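Local coordinates for protein benzoylformate Decarboxylase (Polynucleobacter necessarius, PDB 4K9Q) that probably decarboxylates benzoylformate using thiamine diphosphate and magnesium, as a four-chain member of the TPP enzyme family, at residues A[233-237]-A[390-396]; A[340-345]-A[353-358]; A[366-372]-A[421-427]; A[446-450]-A[511-515]. All blocks are in the same frame, centred on the assembly; numbering follows the deposited sequence.

Contact 1 (A[233-237]-A[390-396]); sequences FAERT and DTFYTFA
Glu235 and Arg236 meet Tyr393, Thr394 and Ala396 in a largely polar, buried contact between two domains: the loop 233-237, which follows strand 228-230 of the central domain, runs along strand 392-393, the outermost strand on one side of the C-terminal parallel sheet. A single direct backbone hydrogen bond joins them. Thr394 N donates to Glu235 O at 2.9 Å, approaching in the carbonyl plane with an N-H...O angle of 143°.

Arg236 makes the salt bridge and the stacking contact across the interface. A bend at chi3 (64°) turns its end alongside Tyr393, both side chains pointing the same way and their planes 30° apart. Tyr393 CE2 lies over one guanidinium face, offset toward the rim and 3.4 Å from Arg236 CZ. In the guanidinium plane, Arg236 NH2 forms a salt bridge with Asp390 OD1 at 3.0 Å, though as a hydrogen bond it is bent and weak; the same oxygen is also paired with Arg62. Arg236 NE donates a hydrogen bond to a water that in turn donates to Phe392 O.

Farther along, Thr237 OG1 sits 3.2 Å from Phe392 CB, the two side chains nearly perpendicular. At the other end, Glu235 CD rests 3.8 Å from Ala396 CB, while its carboxylate forms salt bridges to Arg210 and Arg276. One water donates to Phe395 O and, weakly, to Phe233 O; the Phe395 side chain lies close to Gly398 and Leu400, which bind thiamine diphosphate.

The chemistry implies a seam of compensated charges: two arginines on Asp390 OD1 would probably favour its ionised form, and buried Glu235 is probably balanced likewise by Arg210 and Arg276.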
# COMPACT_ATOMS: atom_id res chain seq x y z
N PHE A 233 -30.28 -5.53 -0.97
CA PHE A 233 -29.18 -6.32 -1.53
C PHE A 233 -28.66 -7.39 -0.57
O PHE A 233 -27.45 -7.59 -0.43
CB PHE A 233 -28.06 -5.40 -2.01
CG PHE A 233 -28.38 -4.75 -3.33
CD1 PHE A 233 -28.19 -5.44 -4.50
CD2 PHE A 233 -28.91 -3.47 -3.38
CE1 PHE A 233 -28.50 -4.87 -5.72
CE2 PHE A 233 -29.23 -2.89 -4.60
CZ PHE A 233 -29.03 -3.59 -5.77
N ALA A 234 -29.58 -8.08 0.09
CA ALA A 234 -29.21 -9.22 0.92
C ALA A 234 -28.88 -10.40 0.01
O ALA A 234 -29.74 -10.92 -0.69
CB ALA A 234 -30.33 -9.58 1.89
N GLU A 235 -27.61 -10.80 0.05
CA GLU A 235 -27.06 -11.80 -0.85
C GLU A 235 -27.64 -13.19 -0.62
O GLU A 235 -27.64 -14.03 -1.53
CB GLU A 235 -25.53 -11.83 -0.70
CG GLU A 235 -25.05 -12.19 0.72
CD GLU A 235 -24.78 -10.98 1.59
OE1 GLU A 235 -25.47 -9.94 1.47
OE2 GLU A 235 -23.87 -11.08 2.44
N ARG A 236 -28.10 -13.44 0.61
CA ARG A 236 -28.66 -14.73 0.99
C ARG A 236 -29.85 -14.54 1.91
O ARG A 236 -29.82 -13.70 2.82
CB ARG A 236 -27.60 -15.59 1.67
CG ARG A 236 -26.51 -16.02 0.72
CD ARG A 236 -25.39 -16.69 1.44
NE ARG A 236 -25.83 -17.93 2.07
CZ ARG A 236 -25.02 -18.74 2.73
NH1 ARG A 236 -23.73 -18.42 2.83
NH2 ARG A 236 -25.48 -19.85 3.29
N THR A 237 -30.90 -15.30 1.65
CA THR A 237 -32.18 -15.14 2.33
C THR A 237 -32.02 -15.20 3.86
O THR A 237 -31.51 -16.17 4.39
CB THR A 237 -33.15 -16.26 1.89
OG1 THR A 237 -33.18 -16.31 0.46
CG2 THR A 237 -34.54 -16.00 2.43
N ASP A 390 -30.14 -21.84 3.24
CA ASP A 390 -29.16 -22.39 2.30
C ASP A 390 -29.78 -22.80 0.98
O ASP A 390 -29.46 -23.86 0.42
CB ASP A 390 -28.41 -23.57 2.92
CG ASP A 390 -27.59 -23.17 4.14
OD1 ASP A 390 -27.40 -21.95 4.36
OD2 ASP A 390 -27.15 -24.08 4.87
N THR A 391 -30.65 -21.93 0.47
CA THR A 391 -31.38 -22.19 -0.76
C THR A 391 -31.10 -21.12 -1.81
O THR A 391 -30.81 -21.44 -2.97
CB THR A 391 -32.89 -22.35 -0.45
OG1 THR A 391 -33.06 -23.54 0.33
CG2 THR A 391 -33.73 -22.43 -1.72
N PHE A 392 -31.17 -19.84 -1.41
CA PHE A 392 -30.93 -18.74 -2.34
C PHE A 392 -29.56 -18.09 -2.15
O PHE A 392 -29.16 -17.78 -1.02
CB PHE A 392 -32.01 -17.66 -2.22
CG PHE A 392 -31.73 -16.44 -3.06
CD1 PHE A 392 -32.00 -16.45 -4.42
CD2 PHE A 392 -31.18 -15.30 -2.50
CE1 PHE A 392 -31.73 -15.32 -5.21
CE2 PHE A 392 -30.91 -14.18 -3.27
CZ PHE A 392 -31.19 -14.19 -4.63
N TYR A 393 -28.86 -17.87 -3.26
CA TYR A 393 -27.55 -17.25 -3.21
C TYR A 393 -27.36 -16.26 -4.36
O TYR A 393 -27.70 -16.56 -5.51
CB TYR A 393 -26.45 -18.30 -3.36
CG TYR A 393 -26.39 -19.36 -2.29
CD1 TYR A 393 -27.28 -20.44 -2.30
CD2 TYR A 393 -25.44 -19.31 -1.28
CE1 TYR A 393 -27.21 -21.43 -1.32
CE2 TYR A 393 -25.36 -20.29 -0.31
CZ TYR A 393 -26.25 -21.34 -0.33
OH TYR A 393 -26.19 -22.32 0.63
N THR A 394 -26.78 -15.10 -4.05
CA THR A 394 -26.29 -14.19 -5.08
C THR A 394 -25.06 -13.49 -4.49
O THR A 394 -24.64 -13.78 -3.36
CB THR A 394 -27.39 -13.20 -5.55
OG1 THR A 394 -26.93 -12.47 -6.71
CG2 THR A 394 -27.77 -12.22 -4.45
N PHE A 395 -24.47 -12.58 -5.25
CA PHE A 395 -23.30 -11.84 -4.76
C PHE A 395 -23.63 -10.74 -3.75
O PHE A 395 -24.74 -10.19 -3.74
CB PHE A 395 -22.45 -11.31 -5.94
CG PHE A 395 -23.22 -10.53 -6.99
CD1 PHE A 395 -22.68 -10.33 -8.25
CD2 PHE A 395 -24.46 -9.96 -6.71
CE1 PHE A 395 -23.36 -9.62 -9.23
CE2 PHE A 395 -25.16 -9.24 -7.68
CZ PHE A 395 -24.60 -9.07 -8.95
N ALA A 396 -22.69 -10.44 -2.87
CA ALA A 396 -22.85 -9.32 -1.94
C ALA A 396 -22.36 -8.00 -2.54
O ALA A 396 -22.61 -6.93 -1.98
CB ALA A 396 -22.09 -9.59 -0.63
O HOH W 1 -26.99 -8.85 -2.99
O HOH W 2 -28.40 -19.11 1.42
O HOH W 3 -30.36 -18.36 3.36

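Contact 2 (A[340-345]-A[353-358]); sequences MTKEDR and HAVLEV
Glu343 lays its aliphatic part over Ala354, with Glu343 CG 3.8 Å from Ala354 CB, where the loop 340-345 folds back on helix 352-361, the helix leading into strand 368-372 of the C-terminal sheet. The polar centre is a His-carboxylate hydrogen bond within one helical turn: His353 ND1 donates to Glu357 OE2 at 2.7 Å, the oxygen lying near the ring plane and being met on its anti side, 25° out of the carboxylate plane. Glu343 N takes the syn lone pair of the same oxygen at 2.8 Å, in a nearly straight bond (169°). Two donors therefore grip Glu357 OE2 from its two sides and fix the carboxylate's rotation. His353 NE2 has its own carboxylate partner, Asp382.

Glu357 OE1 faces the basic residues. Arg345 NH2 makes a long, weak salt bridge to it at 3.4 Å, with the guanidinium and carboxylate planes 77° apart, and two waters donate to it, one linking Lys342 NZ, the other Arg345 NE and Glu343 O. Arg345 has a further salt bridge to Glu361, and Val358 CG2 packs over its guanidinium face. A glutamine in place of Glu357 would probably cost Arg345 its weaker salt bridge, leaving it to Glu361, take away the negative charge near Lys342, and weaken the hold on His353. Beside the imidazole, Thr341 O is buried with no polar partner, its closest approach being to His353 CE1 at 3.2 Å.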
# COMPACT_ATOMS: atom_id res chain seq x y z
N MET A 340 -48.42 -13.60 -4.62
CA MET A 340 -47.76 -13.46 -5.91
C MET A 340 -48.80 -13.05 -6.94
O MET A 340 -49.90 -13.61 -6.98
CB MET A 340 -47.12 -14.79 -6.31
CG MET A 340 -46.39 -14.74 -7.64
SD MET A 340 -46.03 -16.39 -8.24
CE MET A 340 -47.66 -16.95 -8.74
N THR A 341 -48.46 -12.05 -7.75
CA THR A 341 -49.30 -11.66 -8.88
C THR A 341 -49.18 -12.65 -10.03
O THR A 341 -48.26 -13.47 -10.04
CB THR A 341 -48.95 -10.25 -9.39
OG1 THR A 341 -47.61 -10.24 -9.89
CG2 THR A 341 -49.09 -9.21 -8.27
N LYS A 342 -50.11 -12.57 -10.98
CA LYS A 342 -50.13 -13.48 -12.12
C LYS A 342 -49.99 -12.67 -13.41
O LYS A 342 -50.87 -11.89 -13.76
CB LYS A 342 -51.43 -14.30 -12.14
CG LYS A 342 -51.65 -15.19 -10.91
CD LYS A 342 -50.86 -16.48 -11.01
CE LYS A 342 -51.09 -17.37 -9.79
NZ LYS A 342 -50.42 -18.70 -9.92
N GLU A 343 -48.86 -12.86 -14.09
CA GLU A 343 -48.57 -12.10 -15.30
C GLU A 343 -49.41 -12.63 -16.47
O GLU A 343 -49.86 -13.77 -16.46
CB GLU A 343 -47.06 -12.21 -15.62
CG GLU A 343 -46.58 -11.47 -16.86
CD GLU A 343 -46.82 -9.97 -16.80
OE1 GLU A 343 -47.91 -9.52 -17.22
OE2 GLU A 343 -45.91 -9.23 -16.34
N ASP A 344 -49.61 -11.77 -17.47
CA ASP A 344 -50.31 -12.14 -18.70
C ASP A 344 -49.43 -13.06 -19.56
O ASP A 344 -48.47 -12.61 -20.18
CB ASP A 344 -50.66 -10.86 -19.48
CG ASP A 344 -51.52 -11.13 -20.69
OD1 ASP A 344 -51.67 -12.30 -21.09
OD2 ASP A 344 -52.04 -10.14 -21.26
N ARG A 345 -49.77 -14.34 -19.59
CA ARG A 345 -48.98 -15.33 -20.31
C ARG A 345 -49.26 -15.31 -21.80
O ARG A 345 -48.59 -16.01 -22.58
CB ARG A 345 -49.22 -16.73 -19.76
CG ARG A 345 -48.82 -16.86 -18.30
CD ARG A 345 -48.82 -18.29 -17.85
NE ARG A 345 -48.61 -18.36 -16.41
CZ ARG A 345 -48.25 -19.45 -15.76
NH1 ARG A 345 -48.05 -20.58 -16.42
NH2 ARG A 345 -48.10 -19.42 -14.44
N HIS A 353 -41.84 -11.95 -15.65
CA HIS A 353 -42.61 -12.45 -14.51
C HIS A 353 -43.29 -13.77 -14.89
O HIS A 353 -43.36 -14.70 -14.09
CB HIS A 353 -43.64 -11.43 -14.02
CG HIS A 353 -44.18 -11.70 -12.65
ND1 HIS A 353 -45.04 -12.73 -12.37
CD2 HIS A 353 -43.99 -11.04 -11.47
CE1 HIS A 353 -45.36 -12.71 -11.09
NE2 HIS A 353 -44.74 -11.69 -10.52
N ALA A 354 -43.78 -13.88 -16.13
CA ALA A 354 -44.43 -15.12 -16.54
C ALA A 354 -43.41 -16.24 -16.68
O ALA A 354 -43.67 -17.38 -16.31
CB ALA A 354 -45.20 -14.92 -17.83
N VAL A 355 -42.24 -15.91 -17.23
CA VAL A 355 -41.15 -16.88 -17.33
C VAL A 355 -40.82 -17.42 -15.93
O VAL A 355 -40.71 -18.63 -15.73
CB VAL A 355 -39.89 -16.26 -17.98
CG1 VAL A 355 -38.70 -17.22 -17.89
CG2 VAL A 355 -40.17 -15.89 -19.43
N LEU A 356 -40.68 -16.51 -14.97
CA LEU A 356 -40.38 -16.91 -13.60
C LEU A 356 -41.47 -17.79 -12.99
O LEU A 356 -41.17 -18.80 -12.34
CB LEU A 356 -40.15 -15.68 -12.73
CG LEU A 356 -38.86 -14.91 -13.01
CD1 LEU A 356 -38.97 -13.51 -12.45
CD2 LEU A 356 -37.63 -15.65 -12.46
N GLU A 357 -42.74 -17.43 -13.21
CA GLU A 357 -43.86 -18.25 -12.75
C GLU A 357 -43.81 -19.67 -13.30
O GLU A 357 -44.08 -20.63 -12.58
CB GLU A 357 -45.19 -17.61 -13.14
CG GLU A 357 -45.55 -16.36 -12.36
CD GLU A 357 -46.82 -15.74 -12.89
OE1 GLU A 357 -47.85 -16.44 -12.87
OE2 GLU A 357 -46.78 -14.57 -13.35
N VAL A 358 -43.47 -19.80 -14.58
CA VAL A 358 -43.35 -21.11 -15.21
C VAL A 358 -42.24 -21.94 -14.57
O VAL A 358 -42.38 -23.13 -14.32
CB VAL A 358 -43.16 -21.00 -16.74
CG1 VAL A 358 -42.82 -22.35 -17.34
CG2 VAL A 358 -44.42 -20.43 -17.36
O HOH W 4 -48.21 -18.78 -11.31
O HOH W 5 -42.99 -9.31 -16.37
O HOH W 6 -49.43 -16.03 -14.93

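Contact 3 (A[366-372]-A[421-427]); sequences EIVLVEE and RPVVTLM
Val423 is the bump that fits between Val368 and Val370: its CG1 touches Val370 CG2 at 3.7 Å, while Val423 CG2 lies 3.9 Å from Val368 CB. The next pair repeats the fit, Val370 CB resting against both branches of Thr425, whose buried OG1 has no polar partner. This face is roofed by helix 403-417, with Ala407 over Val423 and Thr425. Farther on, the bend at chi2 brings Met427 SD to 3.9 Å from Glu372 CB, and a further bend at chi3 sets its CE near Glu372.

On the reverse face Leu369 CD1 drops between Val424 and Leu426, 4.0 Å from Leu426 CD1, and helix 377-383 packs on Leu426 through Met380. Where the strands begin, Val368 CG2 presses over the centre of the Arg421 guanidinium face, 3.5 Å from Arg421 CZ. The bend at chi3 (-68°) turns that flat group under the methyl; Glu414 pairs with Arg421 NE, and a water connects Arg421 NH1 to Ile367 O.

Five backbone hydrogen bonds, from Val368 N to Pro422 O at 2.9 Å through Glu372 N to Leu426 O at 2.8 Å, join the strands, whose axes here run 16° apart. Past their C-terminal ends lie Cys373, which binds thiamine diphosphate, and Asp429, which binds magnesium: this is the layout of the diphosphate-binding alpha/beta domain of thiamine enzymes, with a parallel sheet between helices and the cofactor at its C-terminal edge.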
# COMPACT_ATOMS: atom_id res chain seq x y z
N GLU A 366 -37.10 -29.03 -3.40
CA GLU A 366 -35.73 -28.73 -3.02
C GLU A 366 -34.81 -28.39 -4.20
O GLU A 366 -34.34 -29.28 -4.92
CB GLU A 366 -35.13 -29.86 -2.19
CG GLU A 366 -35.75 -29.98 -0.82
CD GLU A 366 -34.81 -30.61 0.18
OE1 GLU A 366 -34.98 -30.36 1.39
OE2 GLU A 366 -33.88 -31.33 -0.25
N ILE A 367 -34.55 -27.10 -4.38
CA ILE A 367 -33.57 -26.62 -5.35
C ILE A 367 -32.66 -25.62 -4.66
O ILE A 367 -32.94 -25.15 -3.56
CB ILE A 367 -34.24 -25.93 -6.57
CG1 ILE A 367 -34.97 -24.65 -6.15
CG2 ILE A 367 -35.19 -26.87 -7.29
CD1 ILE A 367 -35.44 -23.80 -7.33
N VAL A 368 -31.53 -25.32 -5.30
CA VAL A 368 -30.73 -24.16 -4.94
C VAL A 368 -31.02 -23.13 -6.02
O VAL A 368 -31.06 -23.48 -7.20
CB VAL A 368 -29.24 -24.50 -4.89
CG1 VAL A 368 -28.41 -23.23 -4.72
CG2 VAL A 368 -28.95 -25.48 -3.75
N LEU A 369 -31.26 -21.88 -5.63
CA LEU A 369 -31.58 -20.83 -6.59
C LEU A 369 -30.49 -19.77 -6.54
O LEU A 369 -30.18 -19.25 -5.48
CB LEU A 369 -32.93 -20.19 -6.26
CG LEU A 369 -33.36 -19.12 -7.27
CD1 LEU A 369 -33.68 -19.77 -8.60
CD2 LEU A 369 -34.58 -18.35 -6.76
N VAL A 370 -29.92 -19.46 -7.70
CA VAL A 370 -28.88 -18.44 -7.83
C VAL A 370 -29.36 -17.39 -8.83
O VAL A 370 -30.06 -17.73 -9.78
CB VAL A 370 -27.58 -19.08 -8.34
CG1 VAL A 370 -26.48 -18.03 -8.53
CG2 VAL A 370 -27.11 -20.16 -7.35
N GLU A 371 -29.02 -16.13 -8.62
CA GLU A 371 -29.52 -15.09 -9.52
C GLU A 371 -28.46 -14.03 -9.85
O GLU A 371 -27.75 -13.53 -8.97
CB GLU A 371 -30.79 -14.44 -8.97
CG GLU A 371 -31.24 -13.15 -9.66
CD GLU A 371 -30.50 -11.91 -9.15
OE1 GLU A 371 -30.03 -11.12 -9.99
OE2 GLU A 371 -30.37 -11.72 -7.91
N GLU A 372 -28.36 -13.71 -11.13
CA GLU A 372 -27.56 -12.59 -11.62
C GLU A 372 -28.23 -12.11 -12.90
O GLU A 372 -27.71 -12.29 -14.00
CB GLU A 372 -26.11 -13.00 -11.87
CG GLU A 372 -25.16 -11.82 -12.11
CD GLU A 372 -23.71 -12.25 -12.20
OE1 GLU A 372 -23.12 -12.65 -11.17
OE2 GLU A 372 -23.15 -12.19 -13.31
N ARG A 421 -29.23 -31.36 -4.55
CA ARG A 421 -30.25 -30.50 -5.13
C ARG A 421 -29.73 -29.91 -6.45
O ARG A 421 -28.55 -29.58 -6.56
CB ARG A 421 -30.58 -29.35 -4.18
CG ARG A 421 -31.23 -29.79 -2.88
CD ARG A 421 -31.37 -28.61 -1.93
NE ARG A 421 -30.07 -28.14 -1.47
CZ ARG A 421 -29.89 -27.01 -0.79
NH1 ARG A 421 -30.92 -26.24 -0.51
NH2 ARG A 421 -28.67 -26.66 -0.39
N PRO A 422 -30.62 -29.76 -7.45
CA PRO A 422 -30.21 -29.05 -8.66
C PRO A 422 -29.98 -27.57 -8.36
O PRO A 422 -30.67 -27.02 -7.50
CB PRO A 422 -31.40 -29.23 -9.60
CG PRO A 422 -32.56 -29.48 -8.70
CD PRO A 422 -32.01 -30.23 -7.52
N VAL A 423 -29.03 -26.94 -9.03
CA VAL A 423 -28.82 -25.50 -8.86
C VAL A 423 -29.41 -24.77 -10.06
O VAL A 423 -28.87 -24.86 -11.16
CB VAL A 423 -27.34 -25.15 -8.72
CG1 VAL A 423 -27.16 -23.63 -8.56
CG2 VAL A 423 -26.71 -25.91 -7.54
N VAL A 424 -30.51 -24.05 -9.84
CA VAL A 424 -31.16 -23.32 -10.92
C VAL A 424 -30.66 -21.88 -10.89
O VAL A 424 -30.74 -21.20 -9.87
CB VAL A 424 -32.68 -23.35 -10.74
CG1 VAL A 424 -33.36 -22.55 -11.83
CG2 VAL A 424 -33.18 -24.80 -10.77
N THR A 425 -30.14 -21.41 -12.02
CA THR A 425 -29.42 -20.13 -12.04
C THR A 425 -30.05 -19.16 -13.05
O THR A 425 -30.05 -19.42 -14.26
CB THR A 425 -27.92 -20.37 -12.35
OG1 THR A 425 -27.40 -21.35 -11.44
CG2 THR A 425 -27.12 -19.08 -12.20
N LEU A 426 -30.60 -18.05 -12.55
CA LEU A 426 -31.31 -17.07 -13.38
C LEU A 426 -30.31 -16.01 -13.84
O LEU A 426 -29.81 -15.24 -13.02
CB LEU A 426 -32.42 -16.41 -12.57
CG LEU A 426 -33.36 -17.35 -11.80
CD1 LEU A 426 -34.33 -16.58 -10.88
CD2 LEU A 426 -34.11 -18.28 -12.76
N MET A 427 -30.01 -15.98 -15.14
CA MET A 427 -28.91 -15.15 -15.65
C MET A 427 -29.39 -14.14 -16.67
O MET A 427 -30.17 -14.48 -17.56
CB MET A 427 -27.86 -16.04 -16.34
CG MET A 427 -27.14 -17.02 -15.44
SD MET A 427 -26.14 -16.20 -14.18
CE MET A 427 -25.15 -15.07 -15.17
O HOH W 7 -33.88 -26.11 -1.03

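Contact 4 (A[446-450]-A[511-515]); sequences KTHVI and ALSFK
Lys446 meets Lys515 just after helix 438-445, in the Schellman motif that ends that helix, and so starts a contact between the entry to strand 449-455 and the C-terminal end of helix 501-513. That helix is the connection of a beta-alpha-beta crossover from strand 494-497 to strand 517-523, the latter a sheet neighbour of 449-455. Lys446 O accepts from Lys515 NZ at 2.6 Å, the amine standing 25° out of the carbonyl plane. Bends at chi2 and chi3 curl the Lys515 chain back to reach it, and Glu415 lies at the distance of a weak, long ion pair from the same amine.

His448 follows as the centre of the contact. With CG anti to the backbone N (chi1 -164°), its ring reaches the last turn of helix 501-513, where NE2 donates to Ala511 O at 2.9 Å (159°), the oxygen near the ring plane. Phe514 N bonds to that same carbonyl. Leu512 O adjoins the ring edge, 3.1 Å from His448 CE1, and Lys515 CA stands over the face in a CH-pi contact, 4.1 Å from the ring centroid. Flat packing and one directed bond together probably restrict the tilt and rotation of the imidazole. Replacing His448 with a leucine would probably cost Ala511 O one of its two donors and Lys515 CA its aromatic floor.

Val449 turns away, bonding through its backbone to Gly516 and Ser518, and Ile450 points back at the helix, its CD1 lodged 3.8 Å from Ala511 CB and 3.7 Å from Leu512 CD2.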
# COMPACT_ATOMS: atom_id res chain seq x y z
N LYS A 446 -19.60 -32.57 -14.31
CA LYS A 446 -20.96 -33.11 -14.36
C LYS A 446 -21.85 -32.59 -13.23
O LYS A 446 -22.68 -33.33 -12.68
CB LYS A 446 -20.92 -34.65 -14.38
CG LYS A 446 -20.15 -35.21 -15.56
CD LYS A 446 -20.12 -36.73 -15.56
CE LYS A 446 -19.43 -37.24 -16.81
NZ LYS A 446 -18.05 -36.69 -16.95
N THR A 447 -21.70 -31.31 -12.90
CA THR A 447 -22.58 -30.69 -11.91
C THR A 447 -23.98 -30.49 -12.46
O THR A 447 -24.17 -30.20 -13.66
CB THR A 447 -22.04 -29.31 -11.43
OG1 THR A 447 -21.83 -28.45 -12.56
CG2 THR A 447 -20.72 -29.47 -10.68
N HIS A 448 -24.98 -30.65 -11.59
CA HIS A 448 -26.36 -30.45 -12.01
C HIS A 448 -26.70 -28.97 -11.83
O HIS A 448 -27.08 -28.53 -10.74
CB HIS A 448 -27.31 -31.33 -11.20
CG HIS A 448 -28.67 -31.45 -11.81
ND1 HIS A 448 -29.66 -32.23 -11.26
CD2 HIS A 448 -29.20 -30.89 -12.92
CE1 HIS A 448 -30.75 -32.14 -12.00
NE2 HIS A 448 -30.50 -31.34 -13.02
N VAL A 449 -26.54 -28.22 -12.92
CA VAL A 449 -26.73 -26.78 -12.91
C VAL A 449 -27.54 -26.41 -14.13
O VAL A 449 -27.22 -26.84 -15.24
CB VAL A 449 -25.37 -26.03 -12.97
CG1 VAL A 449 -25.59 -24.51 -13.04
CG2 VAL A 449 -24.49 -26.39 -11.76
N ILE A 450 -28.57 -25.60 -13.93
CA ILE A 450 -29.47 -25.23 -15.00
C ILE A 450 -29.45 -23.73 -15.15
O ILE A 450 -29.94 -23.00 -14.27
CB ILE A 450 -30.91 -25.69 -14.70
CG1 ILE A 450 -30.94 -27.21 -14.48
CG2 ILE A 450 -31.86 -25.29 -15.82
CD1 ILE A 450 -32.26 -27.71 -13.95
N ALA A 511 -34.24 -30.45 -18.21
CA ALA A 511 -33.00 -30.09 -17.53
C ALA A 511 -33.00 -30.60 -16.07
O ALA A 511 -31.98 -31.04 -15.55
CB ALA A 511 -32.77 -28.58 -17.59
N LEU A 512 -34.17 -30.56 -15.42
CA LEU A 512 -34.28 -31.09 -14.06
C LEU A 512 -34.03 -32.59 -13.99
O LEU A 512 -33.56 -33.09 -12.97
CB LEU A 512 -35.65 -30.74 -13.46
CG LEU A 512 -35.82 -29.27 -13.04
CD1 LEU A 512 -37.30 -28.96 -12.86
CD2 LEU A 512 -35.04 -28.96 -11.77
N SER A 513 -34.35 -33.31 -15.07
CA SER A 513 -34.15 -34.76 -15.10
C SER A 513 -32.75 -35.16 -15.58
O SER A 513 -32.37 -36.33 -15.51
CB SER A 513 -35.18 -35.41 -16.02
OG SER A 513 -34.82 -35.23 -17.38
N PHE A 514 -31.99 -34.18 -16.07
CA PHE A 514 -30.65 -34.43 -16.61
C PHE A 514 -29.59 -34.00 -15.61
O PHE A 514 -29.45 -32.80 -15.32
CB PHE A 514 -30.48 -33.68 -17.94
CG PHE A 514 -29.09 -33.76 -18.52
CD1 PHE A 514 -28.63 -34.92 -19.12
CD2 PHE A 514 -28.25 -32.66 -18.49
CE1 PHE A 514 -27.36 -34.99 -19.65
CE2 PHE A 514 -26.98 -32.72 -19.03
CZ PHE A 514 -26.53 -33.90 -19.60
N LYS A 515 -28.85 -34.96 -15.07
CA LYS A 515 -27.82 -34.69 -14.08
C LYS A 515 -26.56 -34.19 -14.78
O LYS A 515 -25.63 -34.96 -15.08
CB LYS A 515 -27.52 -35.93 -13.24
CG LYS A 515 -27.06 -35.64 -11.83
CD LYS A 515 -25.67 -35.00 -11.77
CE LYS A 515 -24.55 -36.04 -11.89
NZ LYS A 515 -23.24 -35.52 -11.38

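Overall arrangement
Contacts 1, 3 and 4 step across one six-stranded parallel sheet of the C-terminal domain, through neighbouring strands 392-393, 368-372, 423-428 and 449-455; the centres of contacts 1 and 3, and of 3 and 4, are each about 11 Å apart. Contact 3 touches both neighbours through probable backbone hydrogen bonds, Thr391 to Leu369 and Ile450 to Val423 and Thr425. Contact 2 lies about 18 Å from contact 3 between centres, meeting it where Leu356 packs on Leu426. Along the chain, contacts 1 and 3 alternate their segments, both segments of contact 2 fall between those of contact 1, and 2, 3 and 4 follow in series. Contact 1 thereby ties the central domain to the cofactor-carrying sheet.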